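PDB 5BWJ: sensory transduction histidine kinase, putative from Borrelia burgdorferi, which is the periplasmic sensor domain, with a Venus flytrap fold, of a hybrid histidine kinase, and probably signals the presence of small molecules to its kinase part. Local coordinates for residues Asp37-Asp42 / Phe207-Lys212; Glu63-Gly68 / Leu202-Phe207. All coordinates share one frame; numbering follows the deposited sequence.

Contact 1: Asp37-Asp42 / Phe207-Lys212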
ATOM      1  N   ASP B  37     -13.786 -12.755  -8.099  1.00 37.27           N
ATOM      2  CA  ASP B  37     -14.553 -13.993  -8.002  1.00 40.71           C
ATOM      3  C   ASP B  37     -15.620 -13.883  -6.915  1.00 43.05           C
ATOM      4  O   ASP B  37     -16.721 -14.408  -7.065  1.00 46.42           O
ATOM      5  CB  ASP B  37     -13.633 -15.182  -7.716  1.00 43.97           C
ATOM      6  CG  ASP B  37     -12.810 -15.594  -8.928  1.00 48.40           C
ATOM      7  OD1 ASP B  37     -13.273 -15.385 -10.069  1.00 48.53           O
ATOM      8  OD2 ASP B  37     -11.700 -16.133  -8.738  1.00 52.20           O
ATOM      9  N   LYS B  38     -15.291 -13.202  -5.823  1.00 42.74           N
ATOM     10  CA  LYS B  38     -16.255 -12.986  -4.749  1.00 44.82           C
ATOM     11  C   LYS B  38     -17.376 -12.064  -5.212  1.00 44.26           C
ATOM     12  O   LYS B  38     -18.556 -12.359  -5.014  1.00 46.56           O
ATOM     13  CB  LYS B  38     -15.571 -12.400  -3.512  1.00 47.25           C
ATOM     14  CG  LYS B  38     -14.775 -13.407  -2.703  1.00 51.82           C
ATOM     15  CD  LYS B  38     -14.386 -12.830  -1.353  1.00 57.46           C
ATOM     16  CE  LYS B  38     -13.852 -13.901  -0.423  1.00 62.21           C
ATOM     17  NZ  LYS B  38     -13.742 -13.400   0.973  1.00 65.06           N
ATOM     18  N   TRP B  39     -17.000 -10.947  -5.827  1.00 41.72           N
ATOM     19  CA  TRP B  39     -17.970  -9.998  -6.361  1.00 40.76           C
ATOM     20  C   TRP B  39     -18.889 -10.676  -7.369  1.00 40.19           C
ATOM     21  O   TRP B  39     -20.084 -10.385  -7.432  1.00 41.46           O
ATOM     22  CB  TRP B  39     -17.257  -8.813  -7.016  1.00 41.30           C
ATOM     23  CG  TRP B  39     -18.187  -7.851  -7.702  1.00 43.12           C
ATOM     24  CD1 TRP B  39     -18.740  -6.723  -7.168  1.00 46.09           C
ATOM     25  CD2 TRP B  39     -18.665  -7.932  -9.052  1.00 41.88           C
ATOM     26  NE1 TRP B  39     -19.534  -6.099  -8.100  1.00 47.37           N
ATOM     27  CE2 TRP B  39     -19.505  -6.821  -9.264  1.00 44.61           C
ATOM     28  CE3 TRP B  39     -18.464  -8.836 -10.099  1.00 38.74           C
ATOM     29  CZ2 TRP B  39     -20.145  -6.591 -10.481  1.00 43.50           C
ATOM     30  CZ3 TRP B  39     -19.099  -8.606 -11.306  1.00 39.94           C
ATOM     31  CH2 TRP B  39     -19.929  -7.493 -11.486  1.00 42.25           C
ATOM     32  N   ALA B  40     -18.321 -11.586  -8.153  1.00 38.01           N
ATOM     33  CA  ALA B  40     -19.060 -12.266  -9.208  1.00 39.20           C
ATOM     34  C   ALA B  40     -20.161 -13.139  -8.622  1.00 41.16           C
ATOM     35  O   ALA B  40     -21.274 -13.189  -9.148  1.00 37.31           O
ATOM     36  CB  ALA B  40     -18.116 -13.104 -10.056  1.00 37.92           C
ATOM     37  N   LYS B  41     -19.842 -13.822  -7.527  1.00 50.99           N
ATOM     38  CA  LYS B  41     -20.783 -14.727  -6.880  1.00 54.84           C
ATOM     39  C   LYS B  41     -22.018 -13.989  -6.371  1.00 56.89           C
ATOM     40  O   LYS B  41     -23.142 -14.443  -6.573  1.00 57.75           O
ATOM     41  CB  LYS B  41     -20.101 -15.461  -5.724  1.00 55.47           C
ATOM     42  N   ASP B  42     -21.807 -12.852  -5.716  1.00 55.76           N
ATOM     43  CA  ASP B  42     -22.913 -12.087  -5.145  1.00 59.57           C
ATOM     44  C   ASP B  42     -23.772 -11.425  -6.216  1.00 56.62           C
ATOM     45  O   ASP B  42     -24.968 -11.213  -6.012  1.00 59.23           O
ATOM     46  CB  ASP B  42     -22.387 -11.021  -4.180  1.00 67.58           C
ATOM     47  CG  ASP B  42     -21.915 -11.606  -2.860  1.00 74.02           C
ATOM     48  OD1 ASP B  42     -22.111 -12.818  -2.633  1.00 76.20           O
ATOM     49  OD2 ASP B  42     -21.359 -10.845  -2.041  1.00 76.28           O
ATOM     50  N   PHE B 207     -14.081  -3.000  -2.999  1.00 41.35           N
ATOM     51  CA  PHE B 207     -13.371  -2.845  -1.734  1.00 46.59           C
ATOM     52  C   PHE B 207     -14.128  -3.480  -0.571  1.00 47.32           C
ATOM     53  O   PHE B 207     -13.519  -3.950   0.389  1.00 47.23           O
ATOM     54  CB  PHE B 207     -13.123  -1.364  -1.444  1.00 55.09           C
ATOM     55  CG  PHE B 207     -12.463  -1.112  -0.117  1.00 64.52           C
ATOM     56  CD1 PHE B 207     -11.092  -1.242   0.025  1.00 66.24           C
ATOM     57  CD2 PHE B 207     -13.215  -0.743   0.987  1.00 71.81           C
ATOM     58  CE1 PHE B 207     -10.482  -1.012   1.244  1.00 69.93           C
ATOM     59  CE2 PHE B 207     -12.610  -0.511   2.209  1.00 75.36           C
ATOM     60  CZ  PHE B 207     -11.242  -0.645   2.338  1.00 74.06           C
ATOM     61  N   SER B 208     -15.453  -3.497  -0.658  1.00 50.86           N
ATOM     62  CA  SER B 208     -16.277  -4.050   0.412  1.00 56.54           C
ATOM     63  C   SER B 208     -16.024  -5.545   0.592  1.00 55.68           C
ATOM     64  O   SER B 208     -16.216  -6.085   1.683  1.00 60.76           O
ATOM     65  CB  SER B 208     -17.760  -3.803   0.130  1.00 60.61           C
ATOM     66  OG  SER B 208     -18.190  -4.525  -1.011  1.00 61.67           O
ATOM     67  N   TYR B 209     -15.589  -6.209  -0.475  1.00 50.27           N
ATOM     68  CA  TYR B 209     -15.323  -7.643  -0.427  1.00 49.39           C
ATOM     69  C   TYR B 209     -13.993  -7.945   0.259  1.00 51.50           C
ATOM     70  O   TYR B 209     -13.617  -9.106   0.424  1.00 52.33           O
ATOM     71  CB  TYR B 209     -15.351  -8.229  -1.840  1.00 48.19           C
ATOM     72  CG  TYR B 209     -16.733  -8.186  -2.441  1.00 50.90           C
ATOM     73  CD1 TYR B 209     -17.578  -9.283  -2.365  1.00 51.34           C
ATOM     74  CD2 TYR B 209     -17.208  -7.035  -3.057  1.00 53.23           C
ATOM     75  CE1 TYR B 209     -18.849  -9.244  -2.901  1.00 53.71           C
ATOM     76  CE2 TYR B 209     -18.481  -6.986  -3.595  1.00 56.00           C
ATOM     77  CZ  TYR B 209     -19.296  -8.092  -3.514  1.00 57.16           C
ATOM     78  OH  TYR B 209     -20.562  -8.049  -4.047  1.00 61.29           O
ATOM     79  N   LEU B 210     -13.285  -6.889   0.648  1.00 53.25           N
ATOM     80  CA  LEU B 210     -12.160  -7.007   1.563  1.00 59.09           C
ATOM     81  C   LEU B 210     -12.682  -6.805   2.978  1.00 71.15           C
ATOM     82  O   LEU B 210     -12.924  -5.675   3.404  1.00 74.72           O
ATOM     83  CB  LEU B 210     -11.070  -5.984   1.233  1.00 56.31           C
ATOM     84  CG  LEU B 210      -9.803  -6.486   0.535  1.00 55.88           C
ATOM     85  CD1 LEU B 210     -10.105  -7.456  -0.593  1.00 56.81           C
ATOM     86  CD2 LEU B 210      -9.006  -5.300   0.012  1.00 55.58           C
ATOM     87  N   MET B 211     -12.878  -7.912   3.690  1.00 76.42           N
ATOM     88  CA  MET B 211     -13.429  -7.878   5.039  1.00 82.81           C
ATOM     89  C   MET B 211     -12.614  -6.950   5.933  1.00 85.11           C
ATOM     90  O   MET B 211     -11.384  -7.011   5.950  1.00 85.73           O
ATOM     91  CB  MET B 211     -13.468  -9.285   5.635  1.00 84.25           C
ATOM     92  N   LYS B 212     -13.309  -6.087   6.667  1.00 85.37           N
ATOM     93  CA  LYS B 212     -12.657  -5.097   7.514  1.00 85.73           C
ATOM     94  C   LYS B 212     -12.394  -5.656   8.907  1.00 90.66           C
ATOM     95  O   LYS B 212     -12.952  -6.683   9.292  1.00 88.98           O
ATOM     96  CB  LYS B 212     -13.509  -3.831   7.608  1.00 84.25           C
TER

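Contact 2: Glu63-Gly68 / Leu202-Phe207. With NO3 (nitrate ion), chain I.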
ATOM      1  N   GLU B  63     -18.176  -1.659 -22.776  1.00 50.38           N
ATOM      2  CA  GLU B  63     -18.792  -2.664 -21.914  1.00 51.74           C
ATOM      3  C   GLU B  63     -17.863  -3.109 -20.783  1.00 46.08           C
ATOM      4  O   GLU B  63     -18.293  -3.793 -19.854  1.00 45.11           O
ATOM      5  CB  GLU B  63     -19.230  -3.884 -22.739  1.00 57.87           C
ATOM      6  CG  GLU B  63     -18.104  -4.796 -23.243  1.00 62.96           C
ATOM      7  CD  GLU B  63     -17.354  -4.232 -24.435  1.00 68.73           C
ATOM      8  OE1 GLU B  63     -17.680  -3.112 -24.881  1.00 72.23           O
ATOM      9  OE2 GLU B  63     -16.434  -4.918 -24.932  1.00 69.75           O
ATOM     10  N   ALA B  64     -16.597  -2.712 -20.862  1.00 43.63           N
ATOM     11  CA  ALA B  64     -15.585  -3.183 -19.922  1.00 40.76           C
ATOM     12  C   ALA B  64     -15.504  -2.309 -18.675  1.00 43.66           C
ATOM     13  O   ALA B  64     -15.738  -1.102 -18.729  1.00 42.18           O
ATOM     14  CB  ALA B  64     -14.229  -3.242 -20.605  1.00 40.37           C
ATOM     15  N   ILE B  65     -15.167  -2.939 -17.554  1.00 44.24           N
ATOM     16  CA  ILE B  65     -14.963  -2.241 -16.292  1.00 47.65           C
ATOM     17  C   ILE B  65     -13.462  -2.082 -16.067  1.00 45.50           C
ATOM     18  O   ILE B  65     -12.724  -3.067 -16.056  1.00 44.75           O
ATOM     19  CB  ILE B  65     -15.605  -3.001 -15.117  1.00 50.02           C
ATOM     20  CG1 ILE B  65     -17.083  -3.279 -15.414  1.00 52.85           C
ATOM     21  CG2 ILE B  65     -15.457  -2.205 -13.822  1.00 51.31           C
ATOM     22  CD1 ILE B  65     -17.737  -4.240 -14.448  1.00 54.45           C
ATOM     23  N   TYR B  66     -13.017  -0.842 -15.889  1.00 42.95           N
ATOM     24  CA  TYR B  66     -11.590  -0.532 -15.857  1.00 41.27           C
ATOM     25  C   TYR B  66     -11.042  -0.331 -14.446  1.00 40.20           C
ATOM     26  O   TYR B  66     -11.575   0.461 -13.666  1.00 40.67           O
ATOM     27  CB  TYR B  66     -11.313   0.716 -16.694  1.00 44.16           C
ATOM     28  CG  TYR B  66     -11.426   0.481 -18.183  1.00 48.09           C
ATOM     29  CD1 TYR B  66     -12.665   0.439 -18.807  1.00 50.77           C
ATOM     30  CD2 TYR B  66     -10.293   0.300 -18.963  1.00 49.42           C
ATOM     31  CE1 TYR B  66     -12.771   0.223 -20.168  1.00 53.93           C
ATOM     32  CE2 TYR B  66     -10.389   0.084 -20.322  1.00 52.05           C
ATOM     33  CZ  TYR B  66     -11.629   0.046 -20.920  1.00 54.57           C
ATOM     34  OH  TYR B  66     -11.723  -0.170 -22.275  1.00 56.77           O
ATOM     35  N   LEU B  67      -9.971  -1.057 -14.142  1.00 40.89           N
ATOM     36  CA  LEU B  67      -9.240  -0.907 -12.888  1.00 41.97           C
ATOM     37  C   LEU B  67      -7.823  -0.422 -13.180  1.00 42.79           C
ATOM     38  O   LEU B  67      -7.256  -0.742 -14.225  1.00 42.59           O
ATOM     39  CB  LEU B  67      -9.196  -2.230 -12.119  1.00 41.25           C
ATOM     40  CG  LEU B  67     -10.533  -2.926 -11.844  1.00 43.16           C
ATOM     41  CD1 LEU B  67     -10.325  -4.154 -10.970  1.00 41.94           C
ATOM     42  CD2 LEU B  67     -11.521  -1.980 -11.193  1.00 46.84           C
ATOM     43  N   GLY B  68      -7.259   0.348 -12.256  1.00 42.11           N
ATOM     44  CA  GLY B  68      -5.907   0.857 -12.404  1.00 40.37           C
ATOM     45  C   GLY B  68      -5.848   2.254 -12.992  1.00 41.17           C
ATOM     46  O   GLY B  68      -4.777   2.726 -13.373  1.00 41.44           O
ATOM     47  N   LEU B 202     -24.577  -1.919 -12.240  1.00 56.56           N
ATOM     48  CA  LEU B 202     -23.761  -2.742 -11.356  1.00 54.47           C
ATOM     49  C   LEU B 202     -23.285  -1.964 -10.139  1.00 54.48           C
ATOM     50  O   LEU B 202     -22.937  -0.787 -10.238  1.00 53.74           O
ATOM     51  CB  LEU B 202     -22.547  -3.300 -12.100  1.00 51.41           C
ATOM     52  CG  LEU B 202     -22.788  -4.355 -13.179  1.00 48.75           C
ATOM     53  CD1 LEU B 202     -21.470  -4.711 -13.842  1.00 45.84           C
ATOM     54  CD2 LEU B 202     -23.448  -5.594 -12.594  1.00 48.47           C
ATOM     55  N   ASN B 203     -23.280  -2.634  -8.991  1.00 56.98           N
ATOM     56  CA  ASN B 203     -22.631  -2.115  -7.796  1.00 58.54           C
ATOM     57  C   ASN B 203     -21.181  -2.581  -7.787  1.00 52.40           C
ATOM     58  O   ASN B 203     -20.897  -3.742  -7.492  1.00 50.31           O
ATOM     59  CB  ASN B 203     -23.361  -2.580  -6.534  1.00 66.73           C
ATOM     60  CG  ASN B 203     -22.754  -2.011  -5.265  1.00 72.83           C
ATOM     61  OD1 ASN B 203     -21.968  -1.065  -5.307  1.00 75.68           O
ATOM     62  ND2 ASN B 203     -23.122  -2.586  -4.124  1.00 74.88           N
ATOM     63  N   LEU B 204     -20.270  -1.675  -8.129  1.00 49.64           N
ATOM     64  CA  LEU B 204     -18.860  -2.018  -8.282  1.00 47.11           C
ATOM     65  C   LEU B 204     -18.039  -1.660  -7.045  1.00 46.22           C
ATOM     66  O   LEU B 204     -16.924  -1.148  -7.157  1.00 44.13           O
ATOM     67  CB  LEU B 204     -18.281  -1.315  -9.514  1.00 46.24           C
ATOM     68  CG  LEU B 204     -18.949  -1.666 -10.848  1.00 45.66           C
ATOM     69  CD1 LEU B 204     -18.340  -0.852 -11.978  1.00 46.41           C
ATOM     70  CD2 LEU B 204     -18.832  -3.153 -11.143  1.00 43.77           C
ATOM     71  N   ASP B 205     -18.592  -1.937  -5.870  1.00 48.06           N
ATOM     72  CA  ASP B 205     -17.876  -1.713  -4.620  1.00 50.61           C
ATOM     73  C   ASP B 205     -17.017  -2.938  -4.310  1.00 46.08           C
ATOM     74  O   ASP B 205     -17.356  -3.751  -3.451  1.00 45.99           O
ATOM     75  CB  ASP B 205     -18.853  -1.423  -3.475  1.00 59.14           C
ATOM     76  CG  ASP B 205     -18.169  -0.829  -2.253  1.00 65.31           C
ATOM     77  OD1 ASP B 205     -16.925  -0.917  -2.156  1.00 65.44           O
ATOM     78  OD2 ASP B 205     -18.875  -0.272  -1.387  1.00 69.86           O
ATOM     79  N   LEU B 206     -15.905  -3.065  -5.027  1.00 45.87           N
ATOM     80  CA  LEU B 206     -15.024  -4.216  -4.874  1.00 39.81           C
ATOM     81  C   LEU B 206     -14.320  -4.196  -3.523  1.00 42.29           C
ATOM     82  O   LEU B 206     -14.006  -5.246  -2.964  1.00 41.88           O
ATOM     83  CB  LEU B 206     -13.990  -4.250  -6.003  1.00 38.13           C
ATOM     84  CG  LEU B 206     -14.553  -4.286  -7.425  1.00 38.20           C
ATOM     85  CD1 LEU B 206     -13.424  -4.219  -8.446  1.00 38.84           C
ATOM     86  CD2 LEU B 206     -15.399  -5.532  -7.648  1.00 39.52           C
ATOM     87  N   PHE B 207     -14.081  -3.000  -2.999  1.00 41.35           N
ATOM     88  CA  PHE B 207     -13.371  -2.845  -1.734  1.00 46.59           C
ATOM     89  C   PHE B 207     -14.128  -3.480  -0.571  1.00 47.32           C
ATOM     90  O   PHE B 207     -13.519  -3.950   0.389  1.00 47.23           O
ATOM     91  CB  PHE B 207     -13.123  -1.364  -1.444  1.00 55.09           C
ATOM     92  CG  PHE B 207     -12.463  -1.112  -0.117  1.00 64.52           C
ATOM     93  CD1 PHE B 207     -11.092  -1.242   0.025  1.00 66.24           C
ATOM     94  CD2 PHE B 207     -13.215  -0.743   0.987  1.00 71.81           C
ATOM     95  CE1 PHE B 207     -10.482  -1.012   1.244  1.00 69.93           C
ATOM     96  CE2 PHE B 207     -12.610  -0.511   2.209  1.00 75.36           C
ATOM     97  CZ  PHE B 207     -11.242  -0.645   2.338  1.00 74.06           C
TER
HETATM   98  N   NO3 I 301     -20.267   1.600  -7.106  1.00169.01           N
HETATM   99  O1  NO3 I 301     -19.875   0.753  -6.253  1.00169.13           O
HETATM  100  O2  NO3 I 301     -21.241   1.327  -7.867  1.00169.10           O
HETATM  101  O3  NO3 I 301     -19.687   2.719  -7.199  1.00168.83           O

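Contact 1: Asp37-Asp42 / Phe207-Lys212
Y209 lays its ring against W39, K38 and D42 on the last turns of helix 32-42 and carries every contact between Asp37-Asp42 and Phe207-Lys212. The closest apolar approach is CD1 of W39 to CE2 of Y209, 3.6 Å, while CB of K38 lies 3.9 Å from CD1 on the other flank of the phenol. Over one face stands CA of W39 in a CH-pi contact, 3.9 Å from the centroid of the Y209 ring, so the phenol rests on the helix backbone itself. The indole is inclined to the phenol, their planes 68° apart, an oblique pair in which CE2 of Y209 comes up at the indole edge. With CG anti to the backbone N (chi1 175°), the W39 indole swings past Y209 toward the interior, where NE1 donates to the carbonyl of N203.

No hydrogen bond crosses the contact; the D42 carboxylate meets a ring carbon instead, OD2 3.1 Å from CE1 of Y209 at the phenol rim, with its plane turned 42° from the ring. K38 runs out in an extended chain to a salt bridge with D180 of the second subunit.

M211 and K212 join a parallel beta ladder with a strand of that subunit. The arrangement is a tyrosine of the C-terminal segment packed on a helix of the Venus flytrap fold, beside the dimer interface.

Contact 2: Glu63-Gly68 / Leu202-Phe207
I65 and L204 meet tip to tip, CD1 of I65 pressing on CD2 of L204 at 3.6 Å while CG2 of I65 lies 3.7 Å from CD1 of L204. The two branched ends thus meet methyl to methyl, each methyl of the leucine facing a different branch of the isoleucine. The CG1 arm of I65, anti to the carbonyl carbon (chi1 -54°) and extended beyond, carries CD1 far enough to reach a second leucine as well: the L202 side chain crosses it obliquely, CD1 of I65 to CD1 of L202 3.8 Å. The end of I65 is therefore a bump received between L202 and L204.

Two residues along, L67 and L206 repeat the end-on approach more loosely. CD1 of L206 points into the fork of L67, 4.0 Å from both CD1 and CD2 of that residue. Strand 65-69 lies in the mixed sheet of a Venus flytrap lobe, between parallel strand 6-13 and antiparallel strand 184-192, and the irregular segment 202-207 covers this sheet with every second residue, L202, L204 and L206, directed inward. V189 of the neighbouring strand 184-192 also touches I65, L67 and L204, and W39 of helix 32-42 touches all three leucines.

The intervening residues face away from the strand. D205 is the centre of an inverse gamma turn, and a nitrate ion, probably from the crystallisation liquor, lies against the backbone there: the N-H of L204 donates to O2 of the nitrate over 3.2 Å at 160°.

In the fold
Contact 2 belongs to the buried core of its lobe, whereas contact 1 is partly buried and its centre lies farther from the chain centre, about 20 Å against 13 Å. Their centres are about 12 Å apart, and they hold consecutive pieces of the C-terminal chain, 202-207 and 207-212, that share F207: contact 2 sets its piece on a sheet strand, contact 1 on a helix. W39 bridges them, packing CD1 on CD2 of L206 at 3.6 Å. The chemistry follows the place. Aliphatic ends alone meet over the sheet, while at the surface an aromatic ring mixes with charged side chains and the second subunit lies close by.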